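Local coordinates for protein N-alpha-acetyltransferase (Sulfolobus solfataricus P2, PDB 4R3L) that transfers the acetyl group of acetyl-CoA to the free alpha-amino group of protein N-termini, acetylating serine, alanine and methionine ends with a preference for serine, at residues F41-F54 against V62-F74. Sequence-based numbering, arbitrary orientation.
Sequences FFVEHLKEYGLAFF and VVGYIMPRIEWGF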
loop_
_atom_site.group_PDB
_atom_site.type_symbol
_atom_site.label_atom_id
_atom_site.label_comp_id
_atom_site.label_asym_id
_atom_site.label_seq_id
_atom_site.Cartn_x
_atom_site.Cartn_y
_atom_site.Cartn_z
ATOM N N PHE A 41 -7.834 5.114 -12.325
ATOM C CA PHE A 41 -6.645 5.128 -11.472
ATOM C C PHE A 41 -6.266 3.685 -11.091
ATOM O O PHE A 41 -5.104 3.285 -11.214
ATOM C CB PHE A 41 -6.927 5.990 -10.251
ATOM C CG PHE A 41 -5.747 6.218 -9.353
ATOM C CD1 PHE A 41 -4.961 7.352 -9.496
ATOM C CD2 PHE A 41 -5.471 5.342 -8.311
ATOM C CE1 PHE A 41 -3.893 7.591 -8.643
ATOM C CE2 PHE A 41 -4.398 5.575 -7.455
ATOM C CZ PHE A 41 -3.614 6.709 -7.625
ATOM N N PHE A 42 -7.243 2.908 -10.646
ATOM C CA PHE A 42 -6.986 1.510 -10.299
ATOM C C PHE A 42 -6.507 0.749 -11.528
ATOM O O PHE A 42 -5.562 -0.022 -11.448
ATOM C CB PHE A 42 -8.229 0.851 -9.700
ATOM C CG PHE A 42 -8.571 1.353 -8.324
ATOM C CD1 PHE A 42 -7.944 0.815 -7.207
ATOM C CD2 PHE A 42 -9.500 2.363 -8.143
ATOM C CE1 PHE A 42 -8.253 1.270 -5.934
ATOM C CE2 PHE A 42 -9.801 2.829 -6.867
ATOM C CZ PHE A 42 -9.177 2.279 -5.772
ATOM N N VAL A 43 -7.123 1.005 -12.683
ATOM C CA VAL A 43 -6.754 0.286 -13.895
ATOM C C VAL A 43 -5.314 0.575 -14.296
ATOM O O VAL A 43 -4.569 -0.344 -14.655
ATOM C CB VAL A 43 -7.722 0.630 -15.069
ATOM C CG1 VAL A 43 -7.161 0.136 -16.403
ATOM C CG2 VAL A 43 -9.065 0.014 -14.797
ATOM N N GLU A 44 -4.896 1.834 -14.217
ATOM C CA GLU A 44 -3.542 2.153 -14.645
ATOM C C GLU A 44 -2.501 1.558 -13.711
ATOM O O GLU A 44 -1.443 1.133 -14.157
ATOM C CB GLU A 44 -3.350 3.655 -14.765
ATOM C CG GLU A 44 -4.070 4.152 -16.017
ATOM C CD GLU A 44 -3.981 5.639 -16.218
ATOM O OE1 GLU A 44 -5.016 6.312 -16.026
ATOM O OE2 GLU A 44 -2.899 6.124 -16.609
ATOM N N HIS A 45 -2.789 1.541 -12.417
ATOM C CA HIS A 45 -1.827 0.945 -11.490
ATOM C C HIS A 45 -1.764 -0.565 -11.685
ATOM O O HIS A 45 -0.696 -1.171 -11.545
ATOM C CB HIS A 45 -2.180 1.301 -10.038
ATOM C CG HIS A 45 -1.843 2.711 -9.674
ATOM N ND1 HIS A 45 -2.496 3.794 -10.221
ATOM C CD2 HIS A 45 -0.899 3.218 -8.844
ATOM C CE1 HIS A 45 -1.979 4.911 -9.735
ATOM N NE2 HIS A 45 -1.016 4.588 -8.890
ATOM N N LEU A 46 -2.892 -1.185 -12.028
ATOM C CA LEU A 46 -2.864 -2.614 -12.314
ATOM C C LEU A 46 -2.052 -2.880 -13.589
ATOM O O LEU A 46 -1.218 -3.771 -13.617
ATOM C CB LEU A 46 -4.283 -3.179 -12.434
ATOM C CG LEU A 46 -4.389 -4.666 -12.781
ATOM C CD1 LEU A 46 -3.699 -5.498 -11.722
ATOM C CD2 LEU A 46 -5.842 -5.085 -12.938
ATOM N N LYS A 47 -2.254 -2.080 -14.637
ATOM C CA LYS A 47 -1.516 -2.317 -15.870
ATOM C C LYS A 47 -0.027 -1.969 -15.778
ATOM O O LYS A 47 0.801 -2.635 -16.394
ATOM C CB LYS A 47 -2.175 -1.554 -17.026
ATOM C CG LYS A 47 -3.593 -2.054 -17.249
ATOM C CD LYS A 47 -4.153 -1.729 -18.612
ATOM C CE LYS A 47 -5.541 -2.359 -18.773
ATOM N NZ LYS A 47 -5.500 -3.855 -18.907
ATOM N N GLU A 48 0.322 -0.939 -15.017
ATOM C CA GLU A 48 1.716 -0.524 -14.937
ATOM C C GLU A 48 2.537 -1.276 -13.870
ATOM O O GLU A 48 3.737 -1.497 -14.054
ATOM C CB GLU A 48 1.798 0.976 -14.671
ATOM C CG GLU A 48 1.161 1.830 -15.773
ATOM C CD GLU A 48 1.157 3.318 -15.447
ATOM O OE1 GLU A 48 1.438 3.680 -14.290
ATOM O OE2 GLU A 48 0.874 4.127 -16.353
ATOM N N TYR A 49 1.905 -1.643 -12.755
ATOM C CA TYR A 49 2.651 -2.206 -11.609
ATOM C C TYR A 49 1.984 -3.457 -11.070
ATOM O O TYR A 49 2.057 -3.750 -9.866
ATOM C CB TYR A 49 2.766 -1.183 -10.471
ATOM C CG TYR A 49 2.968 0.254 -10.918
ATOM C CD1 TYR A 49 4.167 0.665 -11.474
ATOM C CD2 TYR A 49 1.957 1.198 -10.763
ATOM C CE1 TYR A 49 4.357 1.972 -11.878
ATOM C CE2 TYR A 49 2.140 2.517 -11.170
ATOM C CZ TYR A 49 3.350 2.894 -11.720
ATOM O OH TYR A 49 3.550 4.203 -12.122
ATOM N N GLY A 50 1.353 -4.204 -11.966
ATOM C CA GLY A 50 0.490 -5.304 -11.589
ATOM C C GLY A 50 1.156 -6.433 -10.825
ATOM O O GLY A 50 0.493 -7.116 -10.060
ATOM N N LEU A 51 2.451 -6.633 -11.022
ATOM C CA LEU A 51 3.133 -7.741 -10.355
ATOM C C LEU A 51 3.181 -7.554 -8.845
ATOM O O LEU A 51 3.325 -8.539 -8.091
ATOM C CB LEU A 51 4.544 -7.914 -10.907
ATOM C CG LEU A 51 4.534 -8.332 -12.381
ATOM C CD1 LEU A 51 5.929 -8.344 -12.946
ATOM C CD2 LEU A 51 3.889 -9.702 -12.502
ATOM N N ALA A 52 3.041 -6.307 -8.398
ATOM C CA ALA A 52 3.081 -6.013 -6.960
ATOM C C ALA A 52 1.697 -5.636 -6.398
ATOM O O ALA A 52 1.581 -5.217 -5.229
ATOM C CB ALA A 52 4.115 -4.884 -6.677
ATOM N N PHE A 53 0.658 -5.820 -7.220
ATOM C CA PHE A 53 -0.728 -5.475 -6.885
ATOM C C PHE A 53 -1.436 -6.777 -6.499
ATOM O O PHE A 53 -1.716 -7.634 -7.354
ATOM C CB PHE A 53 -1.423 -4.823 -8.118
ATOM C CG PHE A 53 -2.692 -4.047 -7.836
ATOM C CD1 PHE A 53 -2.991 -2.913 -8.622
ATOM C CD2 PHE A 53 -3.554 -4.379 -6.804
ATOM C CE1 PHE A 53 -4.151 -2.177 -8.391
ATOM C CE2 PHE A 53 -4.717 -3.630 -6.569
ATOM C CZ PHE A 53 -5.006 -2.530 -7.369
ATOM N N PHE A 54 -1.716 -6.954 -5.217
ATOM C CA PHE A 54 -2.323 -8.194 -4.772
ATOM C C PHE A 54 -3.715 -7.998 -4.188
ATOM O O PHE A 54 -4.048 -6.924 -3.684
ATOM C CB PHE A 54 -1.423 -8.864 -3.734
ATOM C CG PHE A 54 -0.152 -9.434 -4.301
ATOM C CD1 PHE A 54 -0.101 -10.766 -4.718
ATOM C CD2 PHE A 54 0.999 -8.670 -4.395
ATOM C CE1 PHE A 54 1.082 -11.303 -5.226
ATOM C CE2 PHE A 54 2.171 -9.200 -4.919
ATOM C CZ PHE A 54 2.213 -10.516 -5.331
ATOM N N VAL A 62 -13.209 -10.795 -3.059
ATOM C CA VAL A 62 -12.072 -9.968 -2.643
ATOM C C VAL A 62 -12.392 -9.324 -1.304
ATOM O O VAL A 62 -13.428 -8.677 -1.165
ATOM C CB VAL A 62 -11.749 -8.878 -3.687
ATOM C CG1 VAL A 62 -10.640 -7.967 -3.197
ATOM C CG2 VAL A 62 -11.377 -9.508 -5.028
ATOM N N VAL A 63 -11.523 -9.501 -0.310
ATOM C CA VAL A 63 -11.755 -8.898 0.994
ATOM C C VAL A 63 -10.668 -7.895 1.387
ATOM O O VAL A 63 -10.757 -7.248 2.429
ATOM C CB VAL A 63 -11.854 -9.965 2.099
ATOM C CG1 VAL A 63 -13.045 -10.870 1.835
ATOM C CG2 VAL A 63 -10.545 -10.772 2.188
ATOM N N GLY A 64 -9.646 -7.757 0.551
ATOM C CA GLY A 64 -8.580 -6.815 0.836
ATOM C C GLY A 64 -7.704 -6.633 -0.375
ATOM O O GLY A 64 -7.759 -7.448 -1.294
ATOM N N TYR A 65 -6.912 -5.561 -0.405
ATOM C CA TYR A 65 -6.028 -5.364 -1.541
ATOM C C TYR A 65 -4.869 -4.485 -1.151
ATOM O O TYR A 65 -4.926 -3.772 -0.141
ATOM C CB TYR A 65 -6.796 -4.741 -2.725
ATOM C CG TYR A 65 -7.167 -3.304 -2.466
ATOM C CD1 TYR A 65 -6.324 -2.272 -2.846
ATOM C CD2 TYR A 65 -8.353 -2.979 -1.815
ATOM C CE1 TYR A 65 -6.657 -0.947 -2.595
ATOM C CE2 TYR A 65 -8.691 -1.657 -1.551
ATOM C CZ TYR A 65 -7.834 -0.650 -1.932
ATOM O OH TYR A 65 -8.166 0.669 -1.689
ATOM N N ILE A 66 -3.829 -4.512 -1.972
ATOM C CA ILE A 66 -2.751 -3.548 -1.855
ATOM C C ILE A 66 -2.384 -3.064 -3.246
ATOM O O ILE A 66 -2.126 -3.864 -4.139
ATOM C CB ILE A 66 -1.508 -4.142 -1.136
ATOM C CG1 ILE A 66 -0.411 -3.077 -0.997
ATOM C CG2 ILE A 66 -0.983 -5.395 -1.860
ATOM C CD1 ILE A 66 0.762 -3.535 -0.107
ATOM N N MET A 67 -2.381 -1.743 -3.421
ATOM C CA MET A 67 -2.086 -1.139 -4.719
ATOM C C MET A 67 -0.780 -0.377 -4.651
ATOM O O MET A 67 -0.660 0.560 -3.868
ATOM C CB MET A 67 -3.232 -0.197 -5.137
ATOM C CG MET A 67 -2.928 0.612 -6.359
ATOM S SD MET A 67 -4.438 1.395 -7.036
ATOM C CE MET A 67 -4.903 2.467 -5.675
ATOM N N PRO A 68 0.203 -0.771 -5.477
ATOM C CA PRO A 68 1.544 -0.205 -5.442
ATOM C C PRO A 68 1.785 0.825 -6.540
ATOM O O PRO A 68 1.014 0.904 -7.505
ATOM C CB PRO A 68 2.419 -1.437 -5.688
ATOM C CG PRO A 68 1.632 -2.152 -6.765
ATOM C CD PRO A 68 0.151 -1.930 -6.395
ATOM N N ARG A 69 2.867 1.579 -6.388
ATOM C CA ARG A 69 3.396 2.420 -7.456
ATOM C C ARG A 69 4.907 2.257 -7.426
ATOM O O ARG A 69 5.503 2.253 -6.353
ATOM C CB ARG A 69 2.995 3.884 -7.259
ATOM C CG ARG A 69 3.481 4.818 -8.349
ATOM C CD ARG A 69 3.460 6.241 -7.824
ATOM N NE ARG A 69 3.299 7.222 -8.881
ATOM C CZ ARG A 69 3.443 8.528 -8.692
ATOM N NH1 ARG A 69 3.771 8.984 -7.486
ATOM N NH2 ARG A 69 3.268 9.371 -9.701
ATOM N N ILE A 70 5.531 2.108 -8.588
ATOM C CA ILE A 70 6.975 1.933 -8.644
ATOM C C ILE A 70 7.620 3.230 -9.145
ATOM O O ILE A 70 7.163 3.806 -10.139
ATOM C CB ILE A 70 7.378 0.767 -9.554
ATOM C CG1 ILE A 70 6.748 -0.545 -9.060
ATOM C CG2 ILE A 70 8.898 0.663 -9.609
ATOM C CD1 ILE A 70 7.196 -0.918 -7.646
ATOM N N GLU A 71 8.659 3.693 -8.452
ATOM C CA GLU A 71 9.231 5.017 -8.738
ATOM C C GLU A 71 10.759 4.999 -8.833
ATOM O O GLU A 71 11.397 4.079 -8.353
ATOM C CB GLU A 71 8.800 6.009 -7.655
ATOM C CG GLU A 71 7.301 6.008 -7.388
ATOM C CD GLU A 71 6.921 6.760 -6.123
ATOM O OE1 GLU A 71 7.785 6.938 -5.242
ATOM O OE2 GLU A 71 5.752 7.169 -6.023
ATOM N N TRP A 72 11.340 6.010 -9.468
ATOM C CA TRP A 72 12.796 6.183 -9.436
ATOM C C TRP A 72 13.060 7.614 -9.021
ATOM O O TRP A 72 12.490 8.544 -9.586
ATOM C CB TRP A 72 13.444 5.868 -10.794
ATOM C CG TRP A 72 14.930 6.103 -10.789
ATOM C CD1 TRP A 72 15.885 5.348 -10.156
ATOM C CD2 TRP A 72 15.622 7.176 -11.430
ATOM N NE1 TRP A 72 17.134 5.897 -10.368
ATOM C CE2 TRP A 72 16.998 7.008 -11.143
ATOM C CE3 TRP A 72 15.216 8.259 -12.207
ATOM C CZ2 TRP A 72 17.963 7.896 -11.621
ATOM C CZ3 TRP A 72 16.178 9.132 -12.683
ATOM C CH2 TRP A 72 17.536 8.947 -12.389
ATOM N N GLY A 73 13.889 7.809 -8.002
ATOM C CA GLY A 73 14.083 9.156 -7.512
ATOM C C GLY A 73 14.828 9.190 -6.203
ATOM O O GLY A 73 15.367 8.182 -5.761
ATOM N N PHE A 74 14.849 10.364 -5.591
ATOM C CA PHE A 74 15.591 10.565 -4.370
ATOM C C PHE A 74 15.048 9.689 -3.234
ATOM O O PHE A 74 13.840 9.579 -3.026
ATOM C CB PHE A 74 15.576 12.042 -3.981
ATOM C CG PHE A 74 16.327 12.922 -4.950
ATOM C CD1 PHE A 74 17.699 12.782 -5.110
ATOM C CD2 PHE A 74 15.661 13.860 -5.712
ATOM C CE1 PHE A 74 18.393 13.586 -6.002
ATOM C CE2 PHE A 74 16.355 14.673 -6.606
ATOM C CZ PHE A 74 17.722 14.524 -6.752
#
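In this GNAT fold, helix 41-49 crosses strand 62-72 at 64° through Tyr-49, His-45 and Met-67, and the chain leaves the helix into strand 54-58, antiparallel to 61-72. Met-67 enters an aromatic pocket: CG stands anti to the backbone N (chi1 172°), running the side chain alongside the Phe-53 ring, one face of which takes Met-67 CB. Met-67 SD lies 3.6 Å from Phe-42 CD1 in a Met-aromatic contact, while the methyl meets the edge of Phe-41, whose ring stacks on substrate-binding Tyr-37. His-45 ND1 donates to Phe-41 O at 2.8 Å, which fixes the imidazole with His-45 CD2 directed edge-on at Pro-68 O (3.3 Å). Further along, Tyr-49 lays one face over the strand backbone, with Arg-69 CA 4.0 Å from the ring centroid in a CH-pi contact; Glu-48 CB backs the other face. With an alanine here, the backbone at Arg-69 and Ile-70 is likely to lose its aromatic cover. Beyond the helix, Ala-52 CB rests on Pro-68 CG, and Phe-54 and Ile-66 form an antiparallel hydrogen-bonded pair (Ile-66 N to Phe-54 O 3.0 Å). Apolar and sulfur-aromatic contacts thus mainly hold the helix, with Pro-68 O buried and lacking a hydrogen-bond partner, whereas paired backbone bonds join the strands.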